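PDB 1BVP: bluetongue virus COAT protein VP7, which forms homotrimers that coat the VP3 scaffold as capsomers of the inner capsid, and binds receptors on the host cell surface. Local coordinates for residues A122-G127 with D254-Q259; M183-W188 with F249-D254; R111-T116 with N302-I307. All coordinates share one frame; numbering follows the deposited sequence.

Overall arrangement
The three contacts run from the β domain of VP7 to its helical domain. Contact 2 is the buried one, an antiparallel strand pair with ring packing. Contact 1, partly buried, lies where the chain crosses between domains; D254 belongs to both contacts 1 and 2, and strand 122-123 adds to the far side of strand 241-252 through backbone bonds of A122 and Q124. Contact 3, also partly buried, packs helix 103-116 on the start of helix 304-323, and E115, N302 and I307 touch the loop of contact 1. Backbone bonding thus gives way to a side-chain amide bridge, then to side-chain packing and helix capping. All three reach a second subunit.

Contact 1: residues A122-G127 with D254-Q259; sequences ARQPYG and DKTLNQ
This is a side-chain-to-backbone bridge at the junction of the two domains, between the strand end and loop of 122-127 and the loop 254-259 that leads from strand 241-252 toward helix 263-271. Q124 carries it. Its CG lies beside the backbone N (chi1 -55°) and the chain bends at chi2, so the amide folds back over its own strand. Q124 NE2 then donates twice: to A122 O at 2.9 Å and, across the contact, to D254 O at 3.1 Å. The second bond is fairly straight (162°) and lies in the amide plane of Q124, although it meets the D254 carbonyl from above its plane. Two acceptors on separate segments thus fix the rotation of the amide, and Q124 OE1 faces D254 CB at 3.7 Å. T256 CG2 packs on A122 CB (3.8 Å) and lies near R123 O. T256 OG1 accepts from N258 N at 3.1 Å. The D254 carboxylate pairs with R341 of a second subunit, and R123 NH2 hydrogen-bonds Y126 OH of that subunit. The ST turn at T256 opens a type I turn, T256 to Q259, within the paired interdomain crossings of the two-domain VP7 fold.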
ATOM      1  N   ALA A 122       7.139 -12.108   3.109  1.00 16.12           N
ATOM      2  CA  ALA A 122       6.407 -11.004   2.515  1.00 13.18           C
ATOM      3  C   ALA A 122       6.014 -11.278   1.049  1.00 16.37           C
ATOM      4  O   ALA A 122       6.836 -11.829   0.296  1.00 18.43           O
ATOM      5  CB  ALA A 122       7.275  -9.798   2.550  1.00 13.27           C
ATOM      6  N   ARG A 123       4.786 -10.891   0.657  1.00 13.56           N
ATOM      7  CA  ARG A 123       4.307 -11.008  -0.734  1.00  4.32           C
ATOM      8  C   ARG A 123       5.233 -10.153  -1.590  1.00  8.07           C
ATOM      9  O   ARG A 123       5.321  -8.942  -1.364  1.00 13.64           O
ATOM     10  CB  ARG A 123       2.941 -10.369  -0.946  1.00  4.02           C
ATOM     11  CG  ARG A 123       1.739 -11.239  -0.857  1.00 19.08           C
ATOM     12  CD  ARG A 123       0.482 -10.373  -1.152  1.00 31.45           C
ATOM     13  NE  ARG A 123      -0.828 -11.050  -1.014  1.00 33.72           N
ATOM     14  CZ  ARG A 123      -1.179 -11.872  -0.022  1.00 36.15           C
ATOM     15  NH1 ARG A 123      -0.343 -12.193   0.974  1.00 45.31           N
ATOM     16  NH2 ARG A 123      -2.418 -12.310   0.028  1.00 38.52           N
ATOM     17  N   GLN A 124       5.919 -10.769  -2.558  1.00 14.12           N
ATOM     18  CA  GLN A 124       6.810 -10.052  -3.473  1.00 10.99           C
ATOM     19  C   GLN A 124       5.951  -9.342  -4.535  1.00 12.05           C
ATOM     20  O   GLN A 124       4.853  -9.781  -4.860  1.00 12.63           O
ATOM     21  CB  GLN A 124       7.808 -11.013  -4.053  1.00 13.77           C
ATOM     22  CG  GLN A 124       8.535 -11.716  -2.952  1.00 15.85           C
ATOM     23  CD  GLN A 124       9.372 -10.752  -2.163  1.00 15.86           C
ATOM     24  OE1 GLN A 124      10.120  -9.954  -2.735  1.00 18.90           O
ATOM     25  NE2 GLN A 124       9.233 -10.790  -0.850  1.00 14.42           N
ATOM     26  N   PRO A 125       6.435  -8.205  -5.050  1.00 15.86           N
ATOM     27  CA  PRO A 125       5.779  -7.339  -6.050  1.00 16.59           C
ATOM     28  C   PRO A 125       5.579  -7.730  -7.500  1.00 26.21           C
ATOM     29  O   PRO A 125       4.580  -7.328  -8.121  1.00 30.15           O
ATOM     30  CB  PRO A 125       6.600  -6.047  -5.968  1.00  6.87           C
ATOM     31  CG  PRO A 125       8.006  -6.567  -5.653  1.00  9.25           C
ATOM     32  CD  PRO A 125       7.780  -7.702  -4.672  1.00 12.95           C
ATOM     33  N   TYR A 126       6.564  -8.419  -8.073  1.00 28.84           N
ATOM     34  CA  TYR A 126       6.485  -8.771  -9.470  1.00 32.38           C
ATOM     35  C   TYR A 126       6.161 -10.214  -9.778  1.00 30.24           C
ATOM     36  O   TYR A 126       6.039 -11.037  -8.869  1.00 33.34           O
ATOM     37  CB  TYR A 126       7.766  -8.370 -10.140  1.00 36.24           C
ATOM     38  CG  TYR A 126       8.180  -6.978  -9.775  1.00 38.65           C
ATOM     39  CD1 TYR A 126       7.299  -5.874  -9.932  1.00 37.75           C
ATOM     40  CD2 TYR A 126       9.476  -6.749  -9.295  1.00 42.62           C
ATOM     41  CE1 TYR A 126       7.731  -4.554  -9.614  1.00 42.54           C
ATOM     42  CE2 TYR A 126       9.928  -5.455  -8.974  1.00 46.65           C
ATOM     43  CZ  TYR A 126       9.069  -4.364  -9.133  1.00 48.36           C
ATOM     44  OH  TYR A 126       9.619  -3.133  -8.815  1.00 49.02           O
ATOM     45  N   GLY A 127       5.996 -10.500 -11.071  1.00 24.17           N
ATOM     46  CA  GLY A 127       5.663 -11.839 -11.510  1.00 14.90           C
ATOM     47  C   GLY A 127       6.761 -12.818 -11.153  1.00 16.66           C
ATOM     48  O   GLY A 127       7.966 -12.496 -11.241  1.00 11.89           O
ATOM     49  N   ASP A 254      12.696 -11.457   1.041  1.00 12.46           N
ATOM     50  CA  ASP A 254      13.317 -10.274   0.486  1.00 13.96           C
ATOM     51  C   ASP A 254      12.413  -9.143   0.987  1.00 14.97           C
ATOM     52  O   ASP A 254      11.198  -9.319   1.123  1.00 17.83           O
ATOM     53  CB  ASP A 254      13.345 -10.306  -1.045  1.00 20.61           C
ATOM     54  CG  ASP A 254      14.257 -11.374  -1.594  1.00 26.37           C
ATOM     55  OD1 ASP A 254      15.433 -11.479  -1.169  1.00 27.21           O
ATOM     56  OD2 ASP A 254      13.775 -12.128  -2.457  1.00 38.62           O
ATOM     57  N   LYS A 255      13.013  -8.013   1.331  1.00 13.20           N
ATOM     58  CA  LYS A 255      12.258  -6.901   1.856  1.00 12.16           C
ATOM     59  C   LYS A 255      11.473  -6.223   0.772  1.00 17.27           C
ATOM     60  O   LYS A 255      11.950  -6.119  -0.374  1.00 22.15           O
ATOM     61  CB  LYS A 255      13.180  -5.883   2.538  1.00 15.64           C
ATOM     62  CG  LYS A 255      13.843  -6.319   3.857  1.00 14.60           C
ATOM     63  CD  LYS A 255      12.842  -6.588   4.958  1.00 14.10           C
ATOM     64  CE  LYS A 255      13.504  -6.608   6.345  1.00 17.15           C
ATOM     65  NZ  LYS A 255      14.683  -7.493   6.469  1.00 15.75           N
ATOM     66  N   THR A 256      10.245  -5.835   1.118  1.00 16.93           N
ATOM     67  CA  THR A 256       9.390  -5.126   0.192  1.00 13.12           C
ATOM     68  C   THR A 256       9.160  -3.728   0.764  1.00 16.69           C
ATOM     69  O   THR A 256       9.723  -3.362   1.791  1.00 14.75           O
ATOM     70  CB  THR A 256       8.072  -5.823  -0.004  1.00  9.31           C
ATOM     71  OG1 THR A 256       7.229  -5.624   1.135  1.00 21.91           O
ATOM     72  CG2 THR A 256       8.296  -7.288  -0.165  1.00 11.17           C
ATOM     73  N   LEU A 257       8.373  -2.930   0.062  1.00 18.81           N
ATOM     74  CA  LEU A 257       8.065  -1.572   0.483  1.00 11.25           C
ATOM     75  C   LEU A 257       7.067  -1.534   1.653  1.00 11.47           C
ATOM     76  O   LEU A 257       6.652  -0.472   2.074  1.00 15.82           O
ATOM     77  CB  LEU A 257       7.501  -0.812  -0.708  1.00  5.39           C
ATOM     78  CG  LEU A 257       8.343   0.281  -1.350  1.00  9.65           C
ATOM     79  CD1 LEU A 257       9.822   0.120  -1.144  1.00  7.84           C
ATOM     80  CD2 LEU A 257       7.983   0.325  -2.791  1.00  9.46           C
ATOM     81  N   ASN A 258       6.616  -2.696   2.112  1.00  9.24           N
ATOM     82  CA  ASN A 258       5.690  -2.759   3.231  1.00 10.69           C
ATOM     83  C   ASN A 258       6.418  -3.215   4.483  1.00 13.28           C
ATOM     84  O   ASN A 258       5.787  -3.754   5.362  1.00 17.16           O
ATOM     85  CB  ASN A 258       4.589  -3.776   2.993  1.00 17.06           C
ATOM     86  CG  ASN A 258       3.710  -3.438   1.812  1.00 21.68           C
ATOM     87  OD1 ASN A 258       3.657  -4.194   0.860  1.00 27.16           O
ATOM     88  ND2 ASN A 258       2.973  -2.346   1.892  1.00 21.51           N
ATOM     89  N   GLN A 259       7.738  -3.068   4.542  1.00 10.61           N
ATOM     90  CA  GLN A 259       8.508  -3.485   5.721  1.00  7.80           C
ATOM     91  C   GLN A 259       8.346  -2.505   6.889  1.00 12.11           C
ATOM     92  O   GLN A 259       8.472  -2.868   8.065  1.00 13.24           O
ATOM     93  CB  GLN A 259       9.984  -3.584   5.359  1.00  2.59           C
ATOM     94  CG  GLN A 259      10.512  -2.333   4.748  1.00  2.00           C
ATOM     95  CD  GLN A 259      11.989  -2.386   4.480  1.00 10.07           C
ATOM     96  OE1 GLN A 259      12.793  -2.409   5.408  1.00 18.29           O
ATOM     97  NE2 GLN A 259      12.364  -2.370   3.213  1.00 12.77           N
TER

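Contact 2: residues M183-W188 with F249-D254; sequences MIYLVW and FYISMD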
ATOM      1  N   MET A 183       6.680 -19.854  -0.075  1.00 15.98           N
ATOM      2  CA  MET A 183       5.402 -20.403  -0.456  1.00 15.50           C
ATOM      3  C   MET A 183       5.026 -19.793  -1.806  1.00 18.97           C
ATOM      4  O   MET A 183       5.402 -18.659  -2.089  1.00 20.30           O
ATOM      5  CB  MET A 183       4.358 -20.110   0.600  1.00 16.72           C
ATOM      6  CG  MET A 183       3.257 -21.118   0.630  1.00 25.77           C
ATOM      7  SD  MET A 183       3.810 -22.635   1.383  1.00 30.26           S
ATOM      8  CE  MET A 183       2.304 -23.173   2.027  1.00 33.77           C
ATOM      9  N   ILE A 184       4.393 -20.592  -2.669  1.00 18.68           N
ATOM     10  CA  ILE A 184       3.991 -20.161  -4.005  1.00 14.54           C
ATOM     11  C   ILE A 184       2.518 -20.449  -4.078  1.00 14.03           C
ATOM     12  O   ILE A 184       2.089 -21.539  -3.702  1.00 16.61           O
ATOM     13  CB  ILE A 184       4.740 -20.957  -5.105  1.00 13.68           C
ATOM     14  CG1 ILE A 184       6.236 -20.912  -4.812  1.00 12.88           C
ATOM     15  CG2 ILE A 184       4.489 -20.349  -6.488  1.00 11.00           C
ATOM     16  CD1 ILE A 184       7.076 -21.523  -5.841  1.00 14.73           C
ATOM     17  N   TYR A 185       1.737 -19.443  -4.457  1.00 10.27           N
ATOM     18  CA  TYR A 185       0.298 -19.610  -4.529  1.00 16.93           C
ATOM     19  C   TYR A 185      -0.120 -19.713  -5.983  1.00 18.29           C
ATOM     20  O   TYR A 185       0.038 -18.792  -6.796  1.00 13.47           O
ATOM     21  CB  TYR A 185      -0.437 -18.497  -3.763  1.00 17.59           C
ATOM     22  CG  TYR A 185      -0.079 -18.495  -2.286  1.00 17.46           C
ATOM     23  CD1 TYR A 185       1.069 -17.836  -1.822  1.00 16.54           C
ATOM     24  CD2 TYR A 185      -0.829 -19.213  -1.373  1.00 19.48           C
ATOM     25  CE1 TYR A 185       1.463 -17.901  -0.497  1.00 14.79           C
ATOM     26  CE2 TYR A 185      -0.448 -19.285  -0.029  1.00 24.68           C
ATOM     27  CZ  TYR A 185       0.707 -18.626   0.402  1.00 22.78           C
ATOM     28  OH  TYR A 185       1.090 -18.722   1.730  1.00 24.57           O
ATOM     29  N   LEU A 186      -0.611 -20.905  -6.276  1.00 19.52           N
ATOM     30  CA  LEU A 186      -1.022 -21.345  -7.583  1.00 16.26           C
ATOM     31  C   LEU A 186      -2.505 -21.483  -7.816  1.00 17.26           C
ATOM     32  O   LEU A 186      -3.282 -21.647  -6.880  1.00 22.11           O
ATOM     33  CB  LEU A 186      -0.484 -22.763  -7.744  1.00  9.73           C
ATOM     34  CG  LEU A 186       0.895 -23.043  -8.279  1.00 12.33           C
ATOM     35  CD1 LEU A 186       1.783 -21.844  -8.208  1.00 15.46           C
ATOM     36  CD2 LEU A 186       1.450 -24.204  -7.536  1.00 10.89           C
ATOM     37  N   VAL A 187      -2.889 -21.381  -9.081  1.00 14.73           N
ATOM     38  CA  VAL A 187      -4.246 -21.735  -9.497  1.00 21.16           C
ATOM     39  C   VAL A 187      -4.071 -22.291 -10.903  1.00 19.72           C
ATOM     40  O   VAL A 187      -3.273 -21.755 -11.678  1.00 19.14           O
ATOM     41  CB  VAL A 187      -5.397 -20.673  -9.308  1.00 20.14           C
ATOM     42  CG1 VAL A 187      -4.896 -19.376  -8.805  1.00 25.07           C
ATOM     43  CG2 VAL A 187      -6.260 -20.578 -10.550  1.00 14.09           C
ATOM     44  N   TRP A 188      -4.606 -23.498 -11.128  1.00 23.67           N
ATOM     45  CA  TRP A 188      -4.485 -24.156 -12.451  1.00 20.11           C
ATOM     46  C   TRP A 188      -5.801 -24.227 -13.183  1.00 17.94           C
ATOM     47  O   TRP A 188      -6.874 -24.349 -12.580  1.00 14.26           O
ATOM     48  CB  TRP A 188      -3.824 -25.550 -12.378  1.00 16.48           C
ATOM     49  CG  TRP A 188      -4.707 -26.680 -11.878  1.00 22.63           C
ATOM     50  CD1 TRP A 188      -4.885 -27.085 -10.582  1.00 19.93           C
ATOM     51  CD2 TRP A 188      -5.560 -27.524 -12.673  1.00 29.44           C
ATOM     52  NE1 TRP A 188      -5.804 -28.110 -10.517  1.00 16.98           N
ATOM     53  CE2 TRP A 188      -6.238 -28.397 -11.783  1.00 25.78           C
ATOM     54  CE3 TRP A 188      -5.808 -27.636 -14.055  1.00 28.79           C
ATOM     55  CZ2 TRP A 188      -7.150 -29.356 -12.225  1.00 26.02           C
ATOM     56  CZ3 TRP A 188      -6.705 -28.592 -14.491  1.00 26.86           C
ATOM     57  CH2 TRP A 188      -7.370 -29.438 -13.579  1.00 24.43           C
ATOM     58  N   PHE A 249       0.703 -15.165  -6.602  1.00 17.07           N
ATOM     59  CA  PHE A 249       1.656 -14.389  -5.802  1.00 11.98           C
ATOM     60  C   PHE A 249       2.482 -15.366  -5.016  1.00 13.84           C
ATOM     61  O   PHE A 249       2.086 -16.518  -4.835  1.00 16.90           O
ATOM     62  CB  PHE A 249       1.009 -13.357  -4.868  1.00 16.88           C
ATOM     63  CG  PHE A 249       0.222 -13.950  -3.745  1.00 16.93           C
ATOM     64  CD1 PHE A 249      -1.132 -14.232  -3.898  1.00 16.63           C
ATOM     65  CD2 PHE A 249       0.829 -14.234  -2.529  1.00 17.27           C
ATOM     66  CE1 PHE A 249      -1.873 -14.797  -2.848  1.00 15.32           C
ATOM     67  CE2 PHE A 249       0.091 -14.798  -1.478  1.00 14.43           C
ATOM     68  CZ  PHE A 249      -1.258 -15.079  -1.642  1.00 12.07           C
ATOM     69  N   TYR A 250       3.657 -14.932  -4.592  1.00 16.08           N
ATOM     70  CA  TYR A 250       4.524 -15.793  -3.796  1.00 20.03           C
ATOM     71  C   TYR A 250       5.127 -14.974  -2.643  1.00 21.45           C
ATOM     72  O   TYR A 250       5.090 -13.737  -2.687  1.00 16.83           O
ATOM     73  CB  TYR A 250       5.646 -16.396  -4.654  1.00 14.29           C
ATOM     74  CG  TYR A 250       6.668 -15.407  -5.197  1.00  6.51           C
ATOM     75  CD1 TYR A 250       6.339 -14.530  -6.236  1.00  5.51           C
ATOM     76  CD2 TYR A 250       7.983 -15.385  -4.706  1.00  5.58           C
ATOM     77  CE1 TYR A 250       7.305 -13.651  -6.783  1.00  4.17           C
ATOM     78  CE2 TYR A 250       8.959 -14.520  -5.247  1.00  2.00           C
ATOM     79  CZ  TYR A 250       8.608 -13.672  -6.286  1.00  6.72           C
ATOM     80  OH  TYR A 250       9.571 -12.923  -6.921  1.00 19.70           O
ATOM     81  N   ILE A 251       5.657 -15.651  -1.618  1.00 17.23           N
ATOM     82  CA  ILE A 251       6.269 -14.952  -0.490  1.00 15.46           C
ATOM     83  C   ILE A 251       7.720 -15.382  -0.278  1.00 16.03           C
ATOM     84  O   ILE A 251       8.057 -16.554  -0.401  1.00 17.00           O
ATOM     85  CB  ILE A 251       5.507 -15.142   0.860  1.00 13.62           C
ATOM     86  CG1 ILE A 251       5.604 -16.588   1.306  1.00 13.86           C
ATOM     87  CG2 ILE A 251       4.048 -14.639   0.785  1.00  8.50           C
ATOM     88  CD1 ILE A 251       4.701 -16.892   2.435  1.00 18.46           C
ATOM     89  N   SER A 252       8.587 -14.422   0.007  1.00 16.54           N
ATOM     90  CA  SER A 252       9.967 -14.746   0.276  1.00 15.27           C
ATOM     91  C   SER A 252      10.449 -13.813   1.394  1.00 16.60           C
ATOM     92  O   SER A 252       9.648 -13.056   1.945  1.00 15.21           O
ATOM     93  CB  SER A 252      10.797 -14.604  -0.990  1.00 12.38           C
ATOM     94  OG  SER A 252      11.032 -13.259  -1.314  1.00 14.56           O
ATOM     95  N   MET A 253      11.720 -13.943   1.777  1.00 18.08           N
ATOM     96  CA  MET A 253      12.311 -13.095   2.804  1.00 12.67           C
ATOM     97  C   MET A 253      13.062 -11.881   2.244  1.00 16.69           C
ATOM     98  O   MET A 253      13.954 -11.324   2.882  1.00 22.03           O
ATOM     99  CB  MET A 253      13.158 -13.909   3.783  1.00  7.08           C
ATOM    100  CG  MET A 253      12.232 -14.710   4.685  1.00 12.02           C
ATOM    101  SD  MET A 253      12.997 -15.597   6.045  1.00 23.19           S
ATOM    102  CE  MET A 253      14.498 -15.721   5.302  1.00 21.80           C
ATOM    103  N   ASP A 254      12.696 -11.457   1.041  1.00 12.46           N
ATOM    104  CA  ASP A 254      13.317 -10.274   0.486  1.00 13.96           C
ATOM    105  C   ASP A 254      12.413  -9.143   0.987  1.00 14.97           C
ATOM    106  O   ASP A 254      11.198  -9.319   1.123  1.00 17.83           O
ATOM    107  CB  ASP A 254      13.345 -10.306  -1.045  1.00 20.61           C
ATOM    108  CG  ASP A 254      14.257 -11.374  -1.594  1.00 26.37           C
ATOM    109  OD1 ASP A 254      15.433 -11.479  -1.169  1.00 27.21           O
ATOM    110  OD2 ASP A 254      13.775 -12.128  -2.457  1.00 38.62           O
TER
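Two neighbouring strands of the antiparallel β-sandwich domain, 183-188 and 249-252, pair here; their axes run at 173° and approach to 4.9 Å. M183 and I251 form a hydrogen-bonded pair, with I251 N donating to M183 O at 3.1 Å in the carbonyl plane, while I184 and Y250 are a non-hydrogen-bonded pair. Y185 carries the side-chain contact. F249 O takes the N-H of Y185 (Y185 N to F249 O 3.0 Å) and also borders the Y185 ring in its plane, 3.4 Å from Y185 CD1. Y185 CB stands over the face of the F249 ring, 4.1 Å from its centroid, a CH-pi contact. CG follows over the rim near F249 CZ, and CD1 and CE1 both face F249 CE2. The rings are nearly parallel (20°) but displaced, with little overlap and centroids 4.5 Å apart. At the tip, Y185 OH comes to 4.1 Å from I251 CD1. F249 CG sits between its own backbone N and carbonyl carbon (chi1 68°), and the ring end comes toward Y185. I298 of a second subunit packs on both rings, and R123 adds a cation-pi contact to F249. Farther along the same face, the I251 chain ends with CD1 3.7 Å from M183 CB.

Contact 3: residues R111-T116 with N302-I307; sequences RVTGET and NDRDSI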
ATOM      1  N   ARG A 111      10.903   0.210  15.552  1.00  9.24           N
ATOM      2  CA  ARG A 111      10.455  -0.484  14.385  1.00  6.36           C
ATOM      3  C   ARG A 111      11.576  -0.592  13.351  1.00  7.35           C
ATOM      4  O   ARG A 111      11.868  -1.684  12.859  1.00  9.15           O
ATOM      5  CB  ARG A 111       9.286   0.219  13.737  1.00  6.88           C
ATOM      6  CG  ARG A 111       8.730  -0.694  12.708  1.00  4.54           C
ATOM      7  CD  ARG A 111       8.079  -1.895  13.418  1.00  4.58           C
ATOM      8  NE  ARG A 111       6.744  -1.921  12.880  1.00  9.19           N
ATOM      9  CZ  ARG A 111       5.627  -1.856  13.571  1.00 11.43           C
ATOM     10  NH1 ARG A 111       5.644  -1.806  14.882  1.00 11.64           N
ATOM     11  NH2 ARG A 111       4.495  -1.669  12.922  1.00 13.75           N
ATOM     12  N   VAL A 112      12.174   0.536  12.985  1.00  4.10           N
ATOM     13  CA  VAL A 112      13.242   0.494  12.010  1.00  8.27           C
ATOM     14  C   VAL A 112      14.293  -0.520  12.442  1.00 17.12           C
ATOM     15  O   VAL A 112      14.712  -1.386  11.679  1.00 25.10           O
ATOM     16  CB  VAL A 112      13.907   1.853  11.834  1.00  9.87           C
ATOM     17  CG1 VAL A 112      15.096   1.736  10.910  1.00 10.54           C
ATOM     18  CG2 VAL A 112      12.910   2.841  11.249  1.00  9.18           C
ATOM     19  N   THR A 113      14.674  -0.478  13.698  1.00 18.40           N
ATOM     20  CA  THR A 113      15.687  -1.410  14.128  1.00 16.33           C
ATOM     21  C   THR A 113      15.211  -2.859  14.150  1.00 17.13           C
ATOM     22  O   THR A 113      15.871  -3.749  13.626  1.00 19.43           O
ATOM     23  CB  THR A 113      16.277  -0.944  15.447  1.00 11.76           C
ATOM     24  OG1 THR A 113      17.117   0.179  15.171  1.00 18.54           O
ATOM     25  CG2 THR A 113      17.088  -2.029  16.128  1.00  8.35           C
ATOM     26  N   GLY A 114      14.035  -3.078  14.696  1.00 15.48           N
ATOM     27  CA  GLY A 114      13.533  -4.423  14.781  1.00 10.26           C
ATOM     28  C   GLY A 114      13.338  -5.125  13.458  1.00 14.51           C
ATOM     29  O   GLY A 114      13.838  -6.238  13.303  1.00 18.35           O
ATOM     30  N   GLU A 115      12.667  -4.499  12.487  1.00 12.96           N
ATOM     31  CA  GLU A 115      12.433  -5.204  11.233  1.00 12.43           C
ATOM     32  C   GLU A 115      13.665  -5.374  10.370  1.00 12.73           C
ATOM     33  O   GLU A 115      13.896  -6.415   9.793  1.00 28.63           O
ATOM     34  CB  GLU A 115      11.230  -4.642  10.439  1.00  9.72           C
ATOM     35  CG  GLU A 115      11.322  -3.215   9.931  1.00  9.50           C
ATOM     36  CD  GLU A 115      11.913  -3.058   8.542  1.00 12.87           C
ATOM     37  OE1 GLU A 115      12.353  -4.038   7.935  1.00 18.51           O
ATOM     38  OE2 GLU A 115      11.937  -1.934   8.026  1.00 16.46           O
ATOM     39  N   THR A 116      14.484  -4.357  10.353  1.00 13.63           N
ATOM     40  CA  THR A 116      15.701  -4.277   9.577  1.00  5.52           C
ATOM     41  C   THR A 116      16.757  -5.286   9.972  1.00 13.43           C
ATOM     42  O   THR A 116      17.566  -5.721   9.163  1.00 24.98           O
ATOM     43  CB  THR A 116      16.205  -2.864   9.823  1.00  5.59           C
ATOM     44  OG1 THR A 116      16.097  -2.119   8.630  1.00 13.01           O
ATOM     45  CG2 THR A 116      17.564  -2.808  10.439  1.00 15.47           C
ATOM     46  N   ASN A 302      17.091  -2.472   2.154  1.00 23.95           N
ATOM     47  CA  ASN A 302      16.857  -3.499   3.167  1.00 29.88           C
ATOM     48  C   ASN A 302      17.702  -3.416   4.431  1.00 27.95           C
ATOM     49  O   ASN A 302      17.656  -4.325   5.270  1.00 32.06           O
ATOM     50  CB  ASN A 302      17.011  -4.883   2.541  1.00 35.51           C
ATOM     51  CG  ASN A 302      18.396  -5.112   2.028  1.00 39.82           C
ATOM     52  OD1 ASN A 302      18.632  -5.016   0.833  1.00 42.27           O
ATOM     53  ND2 ASN A 302      19.348  -5.357   2.934  1.00 44.47           N
ATOM     54  N   ASP A 303      18.475  -2.345   4.559  1.00 19.99           N
ATOM     55  CA  ASP A 303      19.325  -2.155   5.717  1.00 20.66           C
ATOM     56  C   ASP A 303      18.853  -0.966   6.542  1.00 22.16           C
ATOM     57  O   ASP A 303      18.219  -0.033   6.021  1.00 29.12           O
ATOM     58  CB  ASP A 303      20.774  -1.939   5.274  1.00 21.10           C
ATOM     59  CG  ASP A 303      20.916  -0.786   4.319  1.00 27.26           C
ATOM     60  OD1 ASP A 303      20.349  -0.857   3.210  1.00 34.72           O
ATOM     61  OD2 ASP A 303      21.581   0.201   4.672  1.00 35.57           O
ATOM     62  N   ARG A 304      19.209  -0.999   7.820  1.00 17.12           N
ATOM     63  CA  ARG A 304      18.873   0.040   8.764  1.00 16.95           C
ATOM     64  C   ARG A 304      19.222   1.444   8.278  1.00 19.49           C
ATOM     65  O   ARG A 304      18.362   2.341   8.281  1.00 23.62           O
ATOM     66  CB  ARG A 304      19.589  -0.229  10.084  1.00 22.73           C
ATOM     67  CG  ARG A 304      19.270   0.758  11.171  1.00 27.58           C
ATOM     68  CD  ARG A 304      20.023   0.449  12.445  1.00 33.49           C
ATOM     69  NE  ARG A 304      19.826   1.476  13.472  1.00 38.60           N
ATOM     70  CZ  ARG A 304      20.420   2.668  13.451  1.00 45.26           C
ATOM     71  NH1 ARG A 304      21.253   2.991  12.453  1.00 46.85           N
ATOM     72  NH2 ARG A 304      20.200   3.534  14.437  1.00 45.19           N
ATOM     73  N   ASP A 305      20.447   1.624   7.795  1.00 15.02           N
ATOM     74  CA  ASP A 305      20.883   2.942   7.357  1.00 14.52           C
ATOM     75  C   ASP A 305      20.018   3.599   6.295  1.00 19.50           C
ATOM     76  O   ASP A 305      19.591   4.763   6.451  1.00 23.37           O
ATOM     77  CB  ASP A 305      22.342   2.923   6.914  1.00 23.09           C
ATOM     78  CG  ASP A 305      23.324   2.654   8.071  1.00 35.25           C
ATOM     79  OD1 ASP A 305      22.959   2.703   9.289  1.00 29.06           O
ATOM     80  OD2 ASP A 305      24.500   2.381   7.731  1.00 47.25           O
ATOM     81  N   SER A 306      19.716   2.857   5.239  1.00 18.14           N
ATOM     82  CA  SER A 306      18.900   3.402   4.160  1.00 15.54           C
ATOM     83  C   SER A 306      17.528   3.772   4.657  1.00 15.04           C
ATOM     84  O   SER A 306      17.046   4.881   4.385  1.00 15.47           O
ATOM     85  CB  SER A 306      18.780   2.383   3.054  1.00 16.01           C
ATOM     86  OG  SER A 306      20.088   2.007   2.696  1.00 26.30           O
ATOM     87  N   ILE A 307      16.898   2.854   5.391  1.00  8.89           N
ATOM     88  CA  ILE A 307      15.564   3.127   5.895  1.00  8.83           C
ATOM     89  C   ILE A 307      15.557   4.368   6.791  1.00 12.66           C
ATOM     90  O   ILE A 307      14.729   5.265   6.618  1.00 19.10           O
ATOM     91  CB  ILE A 307      15.026   1.945   6.663  1.00  8.44           C
ATOM     92  CG1 ILE A 307      15.045   0.699   5.777  1.00 11.10           C
ATOM     93  CG2 ILE A 307      13.630   2.259   7.121  1.00  2.00           C
ATOM     94  CD1 ILE A 307      14.116   0.803   4.560  1.00 12.55           C
TER
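T116 lays its methyl group against the aliphatic root of R304: T116 CG2 touches R304 CB and lies 4.0 Å from R304 CG, the two side chains meeting at a slant. The CA atoms of this pair, 5.4 Å apart, are the nearest across the contact, so the last turn of helix 103-116 meets the first turn of helix 304-323. T116 OG1 faces the backbone of D303 and R304, but its angle to R304 N is too poor for a hydrogen bond. From there R304 runs out extended as far as NE, CG anti to the backbone N (chi1 -178°), and flanks T113, both chains heading in one direction. Their polar ends converge on D2 of the same chain: T113 OG1 hydrogen-bonds to its OD1, and R304 NH2 forms a salt bridge with that oxygen. A long salt bridge from R304 NH1 to D305 OD1, 3.6 Å, comes in at the guanidinium edge. One turn back on helix 103-116, V112 CG1 meets I307 CG2 at 4.1 Å; V112 and I307 run antiparallel as they pass, adding a second apolar contact. D303 grips S306 twice: D303 OD1 receives S306 OG at 2.9 Å through its syn lone pair, and OD2 accepts S306 N from above the carboxylate plane. This is helix-to-helix packing in the α-helical domain of VP7, with an aspartate N-cap at D303 starting the second helix.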